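PDB 4XSO: Alr3699 protein from Nostoc sp., which belongs to the glycosyltransferase families of the GT-B clan, with two Rossmann-like domains, each built on a parallel beta-sheet, facing one another across a cleft. Local coordinates for residues Gly44-Lys47 and Thr48-Gln52; Lys30-Arg33 and Asp34-Leu37. All coordinates share one frame; numbering follows the deposited sequence.

In the fold
Contacts 1 and 2 follow each other along the first of the two Rossmann-like domains. In contact 2 (Lys30-Leu37) the chain turns after helix 20-29 and enters strand 36-40; contact 1 (Gly44-Gln52) covers the next helix, 45-52, with its N-cap, on the way to strand 57-59. Their centres lie 15 Å apart and their nearest atoms about 6 Å apart, so the two do not touch. Phe46 and Leu50 rest on Ile26 of the helix that runs into contact 2. His53 bridges the two contacts: its carbonyl oxygen accepts a weak hydrogen bond from Arg33 of contact 2, while its ring nitrogen ND1 is hydrogen-bonded to the carbonyl oxygen of Leu49.

Contact 1 of 2, residues Gly44-Lys47 and Thr48-Gln52; sequences GAFK and TLLEQ
Leu50 lies over one face of the Phe46 ring, one helical turn further along, in a CH-pi contact that is almost centred: its CD1 is 3.9 Å from the ring centroid and only 11° off the normal. The leucine CG lies toward the rim of the same face, 3.9 Å from Phe46 CE1. The Phe46 CB points away from residues 48-52, but with CG anti to the backbone N (chi1 -176°) the ring is carried round beside its own carbonyl carbon and under the leucine. Leu49 comes only to the ring edge, where its CD1 is 4.5 Å from Phe46 CD1. Both Phe46 and Leu50 are buried, packed on Ile26 of helix 20-29 and on strand 36-40 through Leu40 and Val38 respectively.

The charged pair occupies another side of the helix. Lys47 runs extended until its last torsion, which bends the ammonium group across to Glu51, and the salt bridge closes with NZ 3.2 Å from OE2. The oxygen is met on its syn side, with the nitrogen 24° out of the carboxylate plane. The Lys47 side chain also touches Val57 and Val59 of strand 57-59, and Glu51 touches Val57 too.

Main-chain bonds set the spacing that makes the i to i+4 pairs Phe46-Leu50 and Lys47-Glu51 possible. Leu49 N donates to Ala45 O at 3.1 Å, Leu50 N to Phe46 O at 3.0 Å, and Glu51 N to Lys47 O at 3.0 Å. Gly44 holds the N-cap position, its O accepting a weak bond from Lys47 N at 3.4 Å. The result is the amphipathic crossover helix of a beta-alpha-beta unit, joining strands 36-40 and 57-59 in the Rossmann-like fold of GT-B proteins.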
loop_
_atom_site.group_PDB
_atom_site.type_symbol
_atom_site.label_atom_id
_atom_site.label_comp_id
_atom_site.label_asym_id
_atom_site.label_seq_id
_atom_site.Cartn_x
_atom_site.Cartn_y
_atom_site.Cartn_z
ATOM N N GLY A 44 -1.955 20.258 -11.848
ATOM C CA GLY A 44 -0.962 21.227 -12.284
ATOM C C GLY A 44 -0.963 21.435 -13.783
ATOM O O GLY A 44 -1.867 20.966 -14.484
ATOM N N ALA A 45 0.077 22.112 -14.273
ATOM C CA ALA A 45 0.265 22.376 -15.693
ATOM C C ALA A 45 0.451 21.122 -16.549
ATOM O O ALA A 45 0.243 21.170 -17.762
ATOM C CB ALA A 45 1.462 23.280 -15.883
ATOM N N PHE A 46 0.842 20.005 -15.938
ATOM C CA PHE A 46 1.130 18.811 -16.712
ATOM C C PHE A 46 -0.166 18.168 -17.217
ATOM O O PHE A 46 -0.195 17.587 -18.288
ATOM C CB PHE A 46 1.961 17.835 -15.892
ATOM C CG PHE A 46 2.376 16.611 -16.650
ATOM C CD1 PHE A 46 2.683 16.666 -17.996
ATOM C CD2 PHE A 46 2.436 15.378 -16.020
ATOM C CE1 PHE A 46 3.036 15.531 -18.686
ATOM C CE2 PHE A 46 2.783 14.234 -16.721
ATOM C CZ PHE A 46 3.083 14.314 -18.063
ATOM N N LYS A 47 -1.185 18.268 -16.396
ATOM C CA LYS A 47 -2.498 17.803 -16.672
ATOM C C LYS A 47 -3.015 18.510 -17.896
ATOM O O LYS A 47 -3.530 17.876 -18.852
ATOM C CB LYS A 47 -3.412 18.132 -15.489
ATOM C CG LYS A 47 -4.838 17.610 -15.755
ATOM C CD LYS A 47 -5.687 17.693 -14.540
ATOM C CE LYS A 47 -6.994 16.945 -14.690
ATOM N NZ LYS A 47 -8.104 17.866 -15.024
ATOM N N THR A 48 -2.870 19.840 -17.874
ATOM C CA THR A 48 -3.303 20.676 -19.032
ATOM C C THR A 48 -2.576 20.276 -20.328
ATOM O O THR A 48 -3.247 20.057 -21.397
ATOM C CB THR A 48 -3.223 22.218 -18.687
ATOM O OG1 THR A 48 -3.897 22.455 -17.443
ATOM C CG2 THR A 48 -3.926 23.065 -19.735
ATOM N N LEU A 49 -1.255 20.093 -20.241
ATOM C CA LEU A 49 -0.464 19.668 -21.426
ATOM C C LEU A 49 -0.913 18.293 -21.977
ATOM O O LEU A 49 -0.942 18.098 -23.203
ATOM C CB LEU A 49 1.038 19.574 -21.183
ATOM C CG LEU A 49 1.879 20.792 -20.786
ATOM C CD1 LEU A 49 3.325 20.334 -20.500
ATOM C CD2 LEU A 49 1.865 21.873 -21.898
ATOM N N LEU A 50 -1.291 17.369 -21.060
ATOM C CA LEU A 50 -1.802 16.068 -21.464
ATOM C C LEU A 50 -3.129 16.246 -22.194
ATOM O O LEU A 50 -3.320 15.716 -23.257
ATOM C CB LEU A 50 -1.965 15.143 -20.247
ATOM C CG LEU A 50 -0.630 14.609 -19.690
ATOM C CD1 LEU A 50 -0.841 14.081 -18.272
ATOM C CD2 LEU A 50 -0.134 13.517 -20.642
ATOM N N GLU A 51 -4.006 17.051 -21.658
ATOM C CA GLU A 51 -5.269 17.338 -22.319
ATOM C C GLU A 51 -5.052 17.994 -23.692
ATOM O O GLU A 51 -5.621 17.553 -24.721
ATOM C CB GLU A 51 -6.118 18.237 -21.412
ATOM C CG GLU A 51 -6.700 17.520 -20.193
ATOM C CD GLU A 51 -7.223 18.486 -19.140
ATOM O OE1 GLU A 51 -6.949 19.708 -19.233
ATOM O OE2 GLU A 51 -7.837 18.021 -18.177
ATOM N N GLN A 52 -4.131 18.940 -23.759
ATOM C CA GLN A 52 -3.802 19.567 -25.049
ATOM C C GLN A 52 -3.351 18.543 -26.075
ATOM O O GLN A 52 -3.413 18.788 -27.267
ATOM C CB GLN A 52 -2.689 20.614 -24.882
ATOM C CG GLN A 52 -3.103 21.806 -23.970
ATOM C CD GLN A 52 -2.024 22.875 -23.854
ATOM O OE1 GLN A 52 -0.889 22.661 -24.280
ATOM N NE2 GLN A 52 -2.377 24.031 -23.262
#

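Contact 2 of 2, residues Lys30-Arg33 and Asp34-Leu37; sequences KPYR and DRAL
Tyr32 and Arg35 are the end residues of a type I beta turn, with Arg33 and Asp34 at its corners, that brings the chain from helix 20-29 round into strand 36-40, a helix-to-strand connection of the Rossmann-like domain. The turn is closed by Arg35 N, which donates to Tyr32 O at 2.7 Å. The donor stands well above the carbonyl plane, 41° out of it.

Tyr32 carries most of the contact, with its side chain as well as its carbonyl. The ring presents its edge to the flat face of the Arg35 guanidinium: CD1 sits 3.5 Å above the centre of that group, and the two planes are 75° apart, close to perpendicular. A hydrogen bond from Arg35 NH1 to Met7 O secures the guanidinium. Pro31 CB lies over one ring face, toward the rim, and Ala378 and Leu381 of the C-terminal helix 370-382 also pack on the tyrosine.

At the second corner, Asp34 has its CG set between the backbone N and the carbonyl carbon (chi1 50°), which turns the carboxylate back over the Tyr32-Arg33 peptide, with OD1 3.6 Å from Tyr32 C. Arg33, at the first corner, keeps only the base of its side chain by the turn, CB and CG each 3.6 Å from Asp34 N. Beyond CG it extends toward the loop after helix 45-52, where NH2 makes a weak hydrogen bond to His53 O.

As the strand begins, Ala36 points back at the turn: its CB packs 4.0 Å from Tyr32 CB and comes within 3.2 Å of Tyr32 O.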
loop_
_atom_site.group_PDB
_atom_site.type_symbol
_atom_site.label_atom_id
_atom_site.label_comp_id
_atom_site.label_asym_id
_atom_site.label_seq_id
_atom_site.Cartn_x
_atom_site.Cartn_y
_atom_site.Cartn_z
ATOM N N LYS A 30 1.645 9.065 -26.392
ATOM C CA LYS A 30 0.858 9.453 -27.551
ATOM C C LYS A 30 0.425 8.323 -28.438
ATOM O O LYS A 30 -0.717 8.327 -28.848
ATOM C CB LYS A 30 1.552 10.548 -28.418
ATOM C CG LYS A 30 1.077 11.967 -28.087
ATOM C CD LYS A 30 1.585 13.040 -29.065
ATOM C CE LYS A 30 3.037 13.436 -28.814
ATOM N NZ LYS A 30 3.458 14.658 -29.562
ATOM N N PRO A 31 1.327 7.352 -28.735
ATOM C CA PRO A 31 0.965 6.221 -29.560
ATOM C C PRO A 31 -0.132 5.378 -28.928
ATOM O O PRO A 31 -0.745 4.542 -29.632
ATOM C CB PRO A 31 2.265 5.407 -29.682
ATOM C CG PRO A 31 3.340 6.373 -29.388
ATOM C CD PRO A 31 2.768 7.372 -28.435
ATOM N N TYR A 32 -0.369 5.581 -27.633
ATOM C CA TYR A 32 -1.300 4.677 -26.889
ATOM C C TYR A 32 -2.516 5.458 -26.418
ATOM O O TYR A 32 -3.341 4.945 -25.651
ATOM C CB TYR A 32 -0.596 4.047 -25.652
ATOM C CG TYR A 32 0.573 3.256 -26.071
ATOM C CD1 TYR A 32 0.391 1.966 -26.600
ATOM C CD2 TYR A 32 1.867 3.750 -25.917
ATOM C CE1 TYR A 32 1.459 1.197 -27.049
ATOM C CE2 TYR A 32 2.958 2.993 -26.336
ATOM C CZ TYR A 32 2.753 1.723 -26.899
ATOM O OH TYR A 32 3.819 1.013 -27.392
ATOM N N ARG A 33 -2.662 6.687 -26.909
ATOM C CA ARG A 33 -3.600 7.546 -26.335
ATOM C C ARG A 33 -5.070 7.108 -26.529
ATOM O O ARG A 33 -5.899 7.642 -25.821
ATOM C CB ARG A 33 -3.362 9.015 -26.711
ATOM C CG ARG A 33 -3.846 9.392 -28.063
ATOM C CD ARG A 33 -3.521 10.828 -28.322
ATOM N NE ARG A 33 -4.124 11.211 -29.580
ATOM C CZ ARG A 33 -3.875 12.348 -30.216
ATOM N NH1 ARG A 33 -4.510 12.599 -31.349
ATOM N NH2 ARG A 33 -3.018 13.243 -29.725
ATOM N N ASP A 34 -5.385 6.178 -27.436
ATOM C CA ASP A 34 -6.748 5.631 -27.519
ATOM C C ASP A 34 -6.965 4.453 -26.548
ATOM O O ASP A 34 -8.054 3.912 -26.422
ATOM C CB ASP A 34 -7.026 5.146 -28.912
ATOM C CG ASP A 34 -5.912 4.214 -29.437
ATOM O OD1 ASP A 34 -4.725 4.182 -28.920
ATOM O OD2 ASP A 34 -6.240 3.476 -30.333
ATOM N N ARG A 35 -5.922 4.059 -25.849
ATOM C CA ARG A 35 -6.016 2.915 -24.959
ATOM C C ARG A 35 -5.109 3.118 -23.725
ATOM O O ARG A 35 -4.445 2.177 -23.224
ATOM C CB ARG A 35 -5.662 1.621 -25.732
ATOM C CG ARG A 35 -4.243 1.581 -26.327
ATOM C CD ARG A 35 -4.127 0.453 -27.348
ATOM N NE ARG A 35 -2.935 0.422 -28.202
ATOM C CZ ARG A 35 -1.868 -0.364 -28.096
ATOM N NH1 ARG A 35 -1.684 -1.239 -27.130
ATOM N NH2 ARG A 35 -0.927 -0.240 -28.962
ATOM N N ALA A 36 -5.043 4.342 -23.264
ATOM C CA ALA A 36 -4.272 4.648 -22.074
ATOM C C ALA A 36 -4.907 5.706 -21.236
ATOM O O ALA A 36 -5.811 6.359 -21.702
ATOM C CB ALA A 36 -2.864 5.028 -22.468
ATOM N N LEU A 37 -4.454 5.808 -19.974
ATOM C CA LEU A 37 -4.821 6.794 -19.006
ATOM C C LEU A 37 -3.541 7.193 -18.285
ATOM O O LEU A 37 -2.788 6.322 -17.862
ATOM C CB LEU A 37 -5.821 6.212 -18.004
ATOM C CG LEU A 37 -6.347 7.171 -16.926
ATOM C CD1 LEU A 37 -6.921 8.442 -17.507
ATOM C CD2 LEU A 37 -7.427 6.453 -16.081
#